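Local structure of fatty acid-binding protein TM_1468 (Thermotoga maritima, 1MGP) at residues Ser117-Gly122 / Asp142-Ser147; Ile214-His219 / Tyr228-Gly233; Ser253-Ile258 / Phe304-Leu309. The protein binds long-chain fatty acids such as palmitate and may take part in lipid transport or fatty acid metabolism. All blocks are in the same frame, centred on the assembly; numbering follows the deposited sequence.

Interaction 1 of 3, residues Ser117-Gly122 / Asp142-Ser147; sequences SSKLSG and DTLLAS. With PLM (palmitic acid), chain B.
OD1 of D142 is gripped by two backbone N-H groups that come from opposite faces of its carboxylate: S118 N, 3.0 Å from D142 OD1 across the contact, and L144 N, which closes an Asx turn within its own loop. The other oxygen, D142 OD2, takes the hydroxyl of S118 at 2.6 Å (OG to OD2), met from above the carboxylate plane. With CG anti to the backbone N (chi1 176°), the acid extends from the end of strand 138-142 to the start of the neighbouring loop. S117 N adds a bond of 2.7 Å to L145 O, in the carbonyl plane. Beside it, S117 CB packs on the backbone of L144, while S117 OG accepts from K119 N in an ST turn and has a further partner in G223 O.

Farther along, CD1 of L120 meets CB of A146 at 4.0 Å, and the A146 methyl also borders the palmitate chain. S121 OG donates to palmitate O1 at 2.5 Å, and T88 binds the same ligand. Three bonds on one carboxylate should fix its rotation and probably favour its charged form, tying the loop that bears the ligand-binding serine to the loop after the neighbouring parallel strand, 138-142.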
loop_
_atom_site.group_PDB
_atom_site.type_symbol
_atom_site.label_atom_id
_atom_site.label_comp_id
_atom_site.label_asym_id
_atom_site.label_seq_id
_atom_site.Cartn_x
_atom_site.Cartn_y
_atom_site.Cartn_z
ATOM N N SER A 117 -0.843 -4.583 -6.812
ATOM C CA SER A 117 -0.536 -5.692 -7.711
ATOM C C SER A 117 -1.730 -6.298 -8.453
ATOM O O SER A 117 -2.746 -6.648 -7.849
ATOM C CB SER A 117 0.167 -6.804 -6.926
ATOM O OG SER A 117 0.578 -7.843 -7.795
ATOM N N SER A 118 -1.583 -6.440 -9.768
ATOM C CA SER A 118 -2.628 -7.024 -10.598
ATOM C C SER A 118 -2.769 -8.510 -10.269
ATOM O O SER A 118 -3.763 -9.145 -10.620
ATOM C CB SER A 118 -2.277 -6.858 -12.076
ATOM O OG SER A 118 -1.031 -7.471 -12.367
ATOM N N LYS A 119 -1.765 -9.061 -9.594
ATOM C CA LYS A 119 -1.783 -10.467 -9.215
ATOM C C LYS A 119 -2.538 -10.683 -7.912
ATOM O O LYS A 119 -2.831 -11.818 -7.534
ATOM C CB LYS A 119 -0.353 -10.987 -9.064
ATOM C CG LYS A 119 0.441 -10.960 -10.355
ATOM C CD LYS A 119 1.840 -11.518 -10.158
ATOM C CE LYS A 119 2.573 -11.598 -11.486
ATOM N NZ LYS A 119 2.543 -10.280 -12.178
ATOM N N LEU A 120 -2.861 -9.590 -7.232
ATOM C CA LEU A 120 -3.563 -9.664 -5.956
ATOM C C LEU A 120 -5.007 -9.185 -6.035
ATOM O O LEU A 120 -5.815 -9.482 -5.154
ATOM C CB LEU A 120 -2.841 -8.805 -4.919
ATOM C CG LEU A 120 -1.370 -9.102 -4.636
ATOM C CD1 LEU A 120 -0.832 -8.054 -3.664
ATOM C CD2 LEU A 120 -1.228 -10.513 -4.060
ATOM N N SER A 121 -5.330 -8.446 -7.089
ATOM C CA SER A 121 -6.666 -7.885 -7.217
ATOM C C SER A 121 -6.993 -7.502 -8.651
ATOM O O SER A 121 -6.099 -7.317 -9.478
ATOM C CB SER A 121 -6.756 -6.648 -6.319
ATOM O OG SER A 121 -7.944 -5.915 -6.530
ATOM N N GLY A 122 -8.285 -7.379 -8.933
ATOM C CA GLY A 122 -8.712 -6.991 -10.262
ATOM C C GLY A 122 -8.790 -5.478 -10.361
ATOM O O GLY A 122 -9.276 -4.941 -11.351
ATOM N N ASP A 142 0.612 -0.570 -12.782
ATOM C CA ASP A 142 0.462 -1.767 -11.964
ATOM C C ASP A 142 1.726 -1.773 -11.112
ATOM O O ASP A 142 2.794 -2.169 -11.577
ATOM C CB ASP A 142 0.408 -3.011 -12.857
ATOM C CG ASP A 142 0.360 -4.303 -12.062
ATOM O OD1 ASP A 142 0.199 -4.249 -10.825
ATOM O OD2 ASP A 142 0.478 -5.382 -12.677
ATOM N N THR A 143 1.614 -1.313 -9.869
ATOM C CA THR A 143 2.781 -1.245 -8.996
ATOM C C THR A 143 3.353 -2.596 -8.611
ATOM O O THR A 143 4.520 -2.684 -8.215
ATOM C CB THR A 143 2.465 -0.496 -7.686
ATOM O OG1 THR A 143 1.575 -1.291 -6.886
ATOM C CG2 THR A 143 1.818 0.856 -7.988
ATOM N N LEU A 144 2.538 -3.642 -8.728
ATOM C CA LEU A 144 2.954 -4.989 -8.341
ATOM C C LEU A 144 3.321 -4.978 -6.855
ATOM O O LEU A 144 4.139 -5.771 -6.392
ATOM C CB LEU A 144 4.148 -5.452 -9.184
ATOM C CG LEU A 144 3.802 -5.701 -10.656
ATOM C CD1 LEU A 144 5.034 -6.161 -11.416
ATOM C CD2 LEU A 144 2.701 -6.754 -10.743
ATOM N N LEU A 145 2.699 -4.064 -6.115
ATOM C CA LEU A 145 2.938 -3.926 -4.684
ATOM C C LEU A 145 1.616 -3.802 -3.950
ATOM O O LEU A 145 0.553 -3.931 -4.554
ATOM C CB LEU A 145 3.796 -2.689 -4.408
ATOM C CG LEU A 145 5.250 -2.784 -4.869
ATOM C CD1 LEU A 145 5.920 -1.425 -4.744
ATOM C CD2 LEU A 145 5.978 -3.832 -4.030
ATOM N N ALA A 146 1.688 -3.554 -2.645
ATOM C CA ALA A 146 0.492 -3.407 -1.823
ATOM C C ALA A 146 0.814 -2.643 -0.538
ATOM O O ALA A 146 1.975 -2.522 -0.147
ATOM C CB ALA A 146 -0.092 -4.785 -1.491
ATOM N N SER A 147 -0.224 -2.125 0.112
ATOM C CA SER A 147 -0.070 -1.364 1.349
ATOM C C SER A 147 0.932 -0.216 1.215
ATOM O O SER A 147 1.112 0.343 0.129
ATOM C CB SER A 147 0.344 -2.294 2.497
ATOM O OG SER A 147 0.234 -1.633 3.752
HETATM C C1 PLM B . -9.661 -7.213 -3.771
HETATM O O1 PLM B . -9.586 -7.049 -5.005
HETATM O O2 PLM B . -10.648 -7.746 -3.221
HETATM C C2 PLM B . -8.498 -6.743 -2.903
HETATM C C3 PLM B . -7.515 -7.857 -2.540
HETATM C C4 PLM B . -6.396 -7.303 -1.672
HETATM C C5 PLM B . -5.396 -8.373 -1.289
HETATM C C6 PLM B . -4.443 -7.898 -0.219
HETATM C C7 PLM B . -3.466 -8.990 0.182
HETATM C C8 PLM B . -2.681 -8.590 1.417
HETATM C C9 PLM B . -1.352 -7.953 1.043
HETATM C CA PLM B . -0.792 -7.150 2.197
HETATM C CB PLM B . 0.575 -6.594 1.865
HETATM C CC PLM B . 1.109 -5.786 3.035
HETATM C CD PLM B . 2.490 -5.205 2.736
HETATM C CE PLM B . 3.005 -4.385 3.931
HETATM C CF PLM B . 4.373 -3.754 3.665
HETATM C CG PLM B . 4.251 -2.359 3.060
#

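Interaction 2 of 3, residues Ile214-His219 / Tyr228-Gly233; sequences IRVCLH and YRKVRG
With CG between the backbone N and the carbonyl carbon (chi1 67°), Y228 swings its ring across to C217. The result is a CH-pi contact: C217 CB does the touching, over one face of the phenol ring and 3.6 Å from Y228 CZ. A chi1 of -53° sets C217 SG beside its own backbone N, farther off and oblique to the ring. L218 comes to the ring differently, its backbone C lying in plane at the edge, 3.6 Å from Y228 CE1. H219 approaches obliquely, with CD2 3.8 Å from Y228 CD1 and the two ring planes at 84°. K244 of helix 234-246 adds a cation-pi contact.

The two segments are the arms of an antiparallel beta hairpin, in which 224-232 is an outermost strand of a six-stranded mixed sheet and 214-221 joins it to strand 183-189. Near the ring the pairing is irregular: Y228 and R229 both face C217 in a classic beta bulge. C217 O receives Y228 N at 2.9 Å and, weakly, R229 N, whereas C217 N gives R229 O an almost straight bond of 2.7 Å. Regular pairing resumes with V216 and K230, a non-hydrogen-bonded pair, followed by R215 and V231 with reciprocal backbone bonds.

On the sheet face of I214, V216 and K230, the lysine's aliphatic chain packs over I214 and V216. K230 runs alongside V216, with V216 CG2 4.1 Å from K230 CE, while I214 CD1 reaches K230 CB at 3.8 Å. Across the sheet, on the face turned to helix 234-246, V231 CG2 touches R215 CB, and R215 carries its guanidinium over G233 CA to a salt bridge with D234 at the start of that helix.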
loop_
_atom_site.group_PDB
_atom_site.type_symbol
_atom_site.label_atom_id
_atom_site.label_comp_id
_atom_site.label_asym_id
_atom_site.label_seq_id
_atom_site.Cartn_x
_atom_site.Cartn_y
_atom_site.Cartn_z
ATOM N N ILE A 214 3.877 -17.469 17.226
ATOM C CA ILE A 214 4.537 -17.587 15.930
ATOM C C ILE A 214 4.223 -16.366 15.064
ATOM O O ILE A 214 3.123 -15.813 15.125
ATOM C CB ILE A 214 4.089 -18.859 15.172
ATOM C CG1 ILE A 214 4.935 -19.035 13.907
ATOM C CG2 ILE A 214 2.614 -18.758 14.791
ATOM C CD1 ILE A 214 6.401 -19.289 14.182
ATOM N N ARG A 215 5.204 -15.936 14.280
ATOM C CA ARG A 215 5.031 -14.802 13.385
ATOM C C ARG A 215 5.557 -15.193 12.011
ATOM O O ARG A 215 6.682 -15.675 11.886
ATOM C CB ARG A 215 5.788 -13.572 13.907
ATOM C CG ARG A 215 5.321 -13.093 15.277
ATOM C CD ARG A 215 3.803 -12.922 15.312
ATOM N NE ARG A 215 3.261 -13.025 16.668
ATOM C CZ ARG A 215 3.486 -12.132 17.622
ATOM N NH1 ARG A 215 4.239 -11.073 17.362
ATOM N NH2 ARG A 215 2.959 -12.291 18.828
ATOM N N VAL A 216 4.731 -15.001 10.988
ATOM C CA VAL A 216 5.118 -15.330 9.624
ATOM C C VAL A 216 5.554 -14.058 8.904
ATOM O O VAL A 216 4.807 -13.076 8.842
ATOM C CB VAL A 216 3.947 -15.979 8.854
ATOM C CG1 VAL A 216 4.382 -16.335 7.437
ATOM C CG2 VAL A 216 3.483 -17.225 9.582
ATOM N N CYS A 217 6.771 -14.082 8.371
ATOM C CA CYS A 217 7.334 -12.946 7.658
ATOM C C CYS A 217 7.175 -13.128 6.162
ATOM O O CYS A 217 7.462 -14.197 5.623
ATOM C CB CYS A 217 8.819 -12.805 7.988
ATOM S SG CYS A 217 9.143 -12.737 9.750
ATOM N N LEU A 218 6.728 -12.073 5.489
ATOM C CA LEU A 218 6.539 -12.134 4.047
ATOM C C LEU A 218 7.080 -10.897 3.360
ATOM O O LEU A 218 7.388 -9.895 3.997
ATOM C CB LEU A 218 5.055 -12.244 3.700
ATOM C CG LEU A 218 4.195 -13.372 4.271
ATOM C CD1 LEU A 218 3.603 -12.954 5.615
ATOM C CD2 LEU A 218 3.083 -13.672 3.285
ATOM N N HIS A 219 7.196 -10.981 2.041
ATOM C CA HIS A 219 7.623 -9.845 1.246
ATOM C C HIS A 219 6.958 -10.016 -0.107
ATOM O O HIS A 219 6.558 -11.120 -0.473
ATOM C CB HIS A 219 9.147 -9.782 1.108
ATOM C CG HIS A 219 9.731 -10.856 0.248
ATOM N ND1 HIS A 219 10.675 -10.597 -0.722
ATOM C CD2 HIS A 219 9.536 -12.197 0.235
ATOM C CE1 HIS A 219 11.038 -11.730 -1.295
ATOM N NE2 HIS A 219 10.362 -12.716 -0.733
ATOM N N TYR A 228 8.511 -16.060 3.699
ATOM C CA TYR A 228 9.888 -16.533 3.655
ATOM C C TYR A 228 10.432 -16.984 5.003
ATOM O O TYR A 228 11.542 -17.501 5.074
ATOM C CB TYR A 228 10.822 -15.463 3.071
ATOM C CG TYR A 228 10.981 -14.217 3.921
ATOM C CD1 TYR A 228 10.079 -13.154 3.821
ATOM C CD2 TYR A 228 12.030 -14.107 4.839
ATOM C CE1 TYR A 228 10.218 -12.011 4.617
ATOM C CE2 TYR A 228 12.177 -12.974 5.639
ATOM C CZ TYR A 228 11.270 -11.930 5.523
ATOM O OH TYR A 228 11.420 -10.811 6.310
ATOM N N ARG A 229 9.662 -16.808 6.071
ATOM C CA ARG A 229 10.162 -17.220 7.372
ATOM C C ARG A 229 9.132 -17.194 8.490
ATOM O O ARG A 229 8.199 -16.387 8.479
ATOM C CB ARG A 229 11.349 -16.334 7.754
ATOM C CG ARG A 229 12.114 -16.791 8.975
ATOM C CD ARG A 229 13.359 -15.955 9.112
ATOM N NE ARG A 229 14.243 -16.440 10.163
ATOM C CZ ARG A 229 15.498 -16.035 10.311
ATOM N NH1 ARG A 229 16.005 -15.140 9.473
ATOM N NH2 ARG A 229 16.244 -16.525 11.293
ATOM N N LYS A 230 9.317 -18.090 9.454
ATOM C CA LYS A 230 8.442 -18.187 10.616
ATOM C C LYS A 230 9.333 -18.059 11.845
ATOM O O LYS A 230 10.330 -18.765 11.965
ATOM C CB LYS A 230 7.724 -19.539 10.633
ATOM C CG LYS A 230 7.049 -19.885 9.315
ATOM C CD LYS A 230 6.236 -21.166 9.405
ATOM C CE LYS A 230 5.034 -20.997 10.316
ATOM N NZ LYS A 230 4.143 -22.194 10.295
ATOM N N VAL A 231 8.982 -17.152 12.749
ATOM C CA VAL A 231 9.765 -16.940 13.962
ATOM C C VAL A 231 8.838 -16.769 15.165
ATOM O O VAL A 231 7.621 -16.646 15.009
ATOM C CB VAL A 231 10.666 -15.685 13.842
ATOM C CG1 VAL A 231 11.608 -15.820 12.643
ATOM C CG2 VAL A 231 9.810 -14.443 13.706
ATOM N N ARG A 232 9.419 -16.767 16.362
ATOM C CA ARG A 232 8.650 -16.619 17.596
ATOM C C ARG A 232 8.861 -15.226 18.184
ATOM O O ARG A 232 9.988 -14.844 18.484
ATOM C CB ARG A 232 9.105 -17.658 18.627
ATOM C CG ARG A 232 9.212 -19.087 18.109
ATOM C CD ARG A 232 7.874 -19.807 18.114
ATOM N NE ARG A 232 8.031 -21.219 17.761
ATOM C CZ ARG A 232 7.072 -22.134 17.877
ATOM N NH1 ARG A 232 5.877 -21.790 18.340
ATOM N NH2 ARG A 232 7.306 -23.395 17.530
ATOM N N GLY A 233 7.783 -14.466 18.349
ATOM C CA GLY A 233 7.912 -13.139 18.923
ATOM C C GLY A 233 8.164 -12.030 17.916
ATOM O O GLY A 233 8.735 -12.264 16.848
#

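Interaction 3 of 3, residues Ser253-Ile258 / Phe304-Leu309; sequences SKLRVI and FGIEVL. With PLM (palmitic acid), chain B.
L255 and V308, then V257 and I306, form the non-hydrogen-bonded pairs of two antiparallel neighbours inside the six-stranded mixed sheet, where strand 254-261 lies between 302-308 and 280-288. Backbone bonds alternate with them. R256 and E307 exchange a reciprocal pair, as do I258 and G305, the latter including G305 N to I258 O at 2.8 Å. Past the last regular pair, L309 N still reaches K254 O, with the donor tilted 24° from the carbonyl plane.

Apolar contacts fill the face that carries L255, V257, I306 and V308. L255 sends CD2 across to I306 CG2 at 3.8 Å and to V308 CG2 at 3.9 Å. V257 and I306 stand next to each other, and V257 CG1 presses on I306 CD1 at 3.4 Å, tighter than a usual van der Waals contact. Helix 265-275 packs against V257 and F304 on this side.

The other face, toward helix 151-162, carries a charged pair along with I258. CG of E307 lies anti to its backbone N (chi1 172°) and the chain runs on extended, carrying the carboxylate alongside R256 for a salt bridge, R256 NH1 to E307 OE2, whose length is uncertain because the placement of that oxygen is doubtful. The guanidinium and carboxylate planes stand 55° apart, and each has its firmer salt bridge elsewhere, R256 with E159 and E307 with R177. L309 crosses the arginine at about a right angle, laying CD1 3.5 Å from R256 CG.

The F304 ring receives I306 CD1 over one face, 3.7 Å above its plane and offset toward the rim.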
loop_
_atom_site.group_PDB
_atom_site.type_symbol
_atom_site.label_atom_id
_atom_site.label_comp_id
_atom_site.label_asym_id
_atom_site.label_seq_id
_atom_site.Cartn_x
_atom_site.Cartn_y
_atom_site.Cartn_z
ATOM N N SER A 253 22.708 2.154 3.733
ATOM C CA SER A 253 22.040 2.690 2.546
ATOM C C SER A 253 21.038 3.761 2.963
ATOM O O SER A 253 20.540 3.747 4.093
ATOM C CB SER A 253 21.308 1.582 1.786
ATOM O OG SER A 253 22.217 0.675 1.187
ATOM N N LYS A 254 20.743 4.683 2.050
ATOM C CA LYS A 254 19.804 5.768 2.327
ATOM C C LYS A 254 18.383 5.361 1.931
ATOM O O LYS A 254 18.145 4.900 0.811
ATOM C CB LYS A 254 20.226 7.032 1.574
ATOM C CG LYS A 254 19.321 8.224 1.838
ATOM C CD LYS A 254 19.827 9.505 1.178
ATOM C CE LYS A 254 21.145 9.981 1.781
ATOM N NZ LYS A 254 22.276 9.055 1.474
ATOM N N LEU A 255 17.439 5.549 2.849
ATOM C CA LEU A 255 16.055 5.152 2.606
ATOM C C LEU A 255 15.005 6.177 3.010
ATOM O O LEU A 255 15.281 7.152 3.704
ATOM C CB LEU A 255 15.734 3.873 3.391
ATOM C CG LEU A 255 16.670 2.663 3.446
ATOM C CD1 LEU A 255 16.203 1.720 4.556
ATOM C CD2 LEU A 255 16.683 1.947 2.111
ATOM N N ARG A 256 13.784 5.907 2.561
ATOM C CA ARG A 256 12.602 6.684 2.893
ATOM C C ARG A 256 11.654 5.552 3.252
ATOM O O ARG A 256 11.576 4.547 2.536
ATOM C CB ARG A 256 12.086 7.456 1.684
ATOM C CG ARG A 256 13.030 8.539 1.222
ATOM C CD ARG A 256 12.622 9.036 -0.140
ATOM N NE ARG A 256 11.947 10.318 -0.065
ATOM C CZ ARG A 256 11.314 10.887 -1.084
ATOM N NH1 ARG A 256 11.260 10.281 -2.266
ATOM N NH2 ARG A 256 10.746 12.068 -0.917
ATOM N N VAL A 257 10.947 5.682 4.363
ATOM C CA VAL A 257 10.077 4.595 4.763
ATOM C C VAL A 257 8.687 4.981 5.218
ATOM O O VAL A 257 8.444 6.093 5.684
ATOM C CB VAL A 257 10.717 3.775 5.913
ATOM C CG1 VAL A 257 12.132 3.352 5.543
ATOM C CG2 VAL A 257 10.740 4.598 7.187
ATOM N N ILE A 258 7.774 4.032 5.062
ATOM C CA ILE A 258 6.407 4.187 5.520
ATOM C C ILE A 258 6.168 2.938 6.357
ATOM O O ILE A 258 6.083 1.838 5.822
ATOM C CB ILE A 258 5.378 4.209 4.366
ATOM C CG1 ILE A 258 5.511 5.510 3.568
ATOM C CG2 ILE A 258 3.956 4.086 4.937
ATOM C CD1 ILE A 258 4.527 5.626 2.429
ATOM N N PHE A 304 6.821 -2.551 6.686
ATOM C CA PHE A 304 7.146 -1.261 6.103
ATOM C C PHE A 304 7.283 -1.255 4.599
ATOM O O PHE A 304 7.618 -2.265 3.975
ATOM C CB PHE A 304 8.417 -0.640 6.730
ATOM C CG PHE A 304 9.579 -1.601 6.917
ATOM C CD1 PHE A 304 9.727 -2.737 6.125
ATOM C CD2 PHE A 304 10.554 -1.329 7.880
ATOM C CE1 PHE A 304 10.828 -3.593 6.292
ATOM C CE2 PHE A 304 11.658 -2.177 8.055
ATOM C CZ PHE A 304 11.795 -3.311 7.257
ATOM N N GLY A 305 6.966 -0.101 4.022
ATOM C CA GLY A 305 7.116 0.093 2.597
ATOM C C GLY A 305 8.482 0.738 2.601
ATOM O O GLY A 305 8.717 1.644 3.395
ATOM N N ILE A 306 9.392 0.270 1.757
ATOM C CA ILE A 306 10.740 0.823 1.736
ATOM C C ILE A 306 11.136 1.363 0.374
ATOM O O ILE A 306 10.957 0.685 -0.635
ATOM C CB ILE A 306 11.805 -0.258 2.102
ATOM C CG1 ILE A 306 11.565 -0.811 3.512
ATOM C CG2 ILE A 306 13.216 0.339 1.983
ATOM C CD1 ILE A 306 11.936 0.131 4.632
ATOM N N GLU A 307 11.666 2.584 0.351
ATOM C CA GLU A 307 12.168 3.161 -0.888
ATOM C C GLU A 307 13.674 3.273 -0.716
ATOM O O GLU A 307 14.153 3.922 0.214
ATOM C CB GLU A 307 11.637 4.570 -1.161
ATOM C CG GLU A 307 12.365 5.184 -2.365
ATOM C CD GLU A 307 12.060 6.649 -2.611
ATOM O OE1 GLU A 307 12.650 7.215 -3.556
ATOM O OE2 GLU A 307 11.240 7.236 -1.877
ATOM N N VAL A 308 14.423 2.640 -1.603
ATOM C CA VAL A 308 15.867 2.724 -1.516
ATOM C C VAL A 308 16.290 3.927 -2.349
ATOM O O VAL A 308 16.118 3.932 -3.573
ATOM C CB VAL A 308 16.531 1.457 -2.071
ATOM C CG1 VAL A 308 18.042 1.558 -1.935
ATOM C CG2 VAL A 308 15.999 0.238 -1.334
ATOM N N LEU A 309 16.808 4.956 -1.687
ATOM C CA LEU A 309 17.261 6.148 -2.393
ATOM C C LEU A 309 18.644 5.902 -2.970
ATOM O O LEU A 309 19.507 5.389 -2.225
ATOM C CB LEU A 309 17.320 7.349 -1.451
ATOM C CG LEU A 309 15.984 7.934 -1.006
ATOM C CD1 LEU A 309 16.228 9.030 0.009
ATOM C CD2 LEU A 309 15.237 8.476 -2.217
HETATM C C1 PLM B . -9.661 -7.213 -3.771
HETATM O O1 PLM B . -9.586 -7.049 -5.005
HETATM O O2 PLM B . -10.648 -7.746 -3.221
HETATM C C2 PLM B . -8.498 -6.743 -2.903
HETATM C C3 PLM B . -7.515 -7.857 -2.540
HETATM C C4 PLM B . -6.396 -7.303 -1.672
HETATM C C5 PLM B . -5.396 -8.373 -1.289
HETATM C C6 PLM B . -4.443 -7.898 -0.219
HETATM C C7 PLM B . -3.466 -8.990 0.182
HETATM C C8 PLM B . -2.681 -8.590 1.417
HETATM C C9 PLM B . -1.352 -7.953 1.043
HETATM C CA PLM B . -0.792 -7.150 2.197
HETATM C CB PLM B . 0.575 -6.594 1.865
HETATM C CC PLM B . 1.109 -5.786 3.035
HETATM C CD PLM B . 2.490 -5.205 2.736
HETATM C CE PLM B . 3.005 -4.385 3.931
HETATM C CF PLM B . 4.373 -3.754 3.665
HETATM C CG PLM B . 4.251 -2.359 3.060
#

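Palmitate connects two of these contacts. Interaction 1 meets it at the carboxylate through S121 and along the chain through A146 and S147; interaction 3 meets its far end, where CG of palmitate lies 3.5 Å from F304 O. Their centres are 19 Å apart and their nearest atoms about 6 Å, so the ligand bridges segments that do not touch each other. Interactions 2 and 3 belong to the same sheet, 21 Å apart between centres, with strand 183-189 between 214-221 and 302-308. Interaction 2 stands aside from the binding residues, although the side chain of L218 comes to about 7 Å from palmitate.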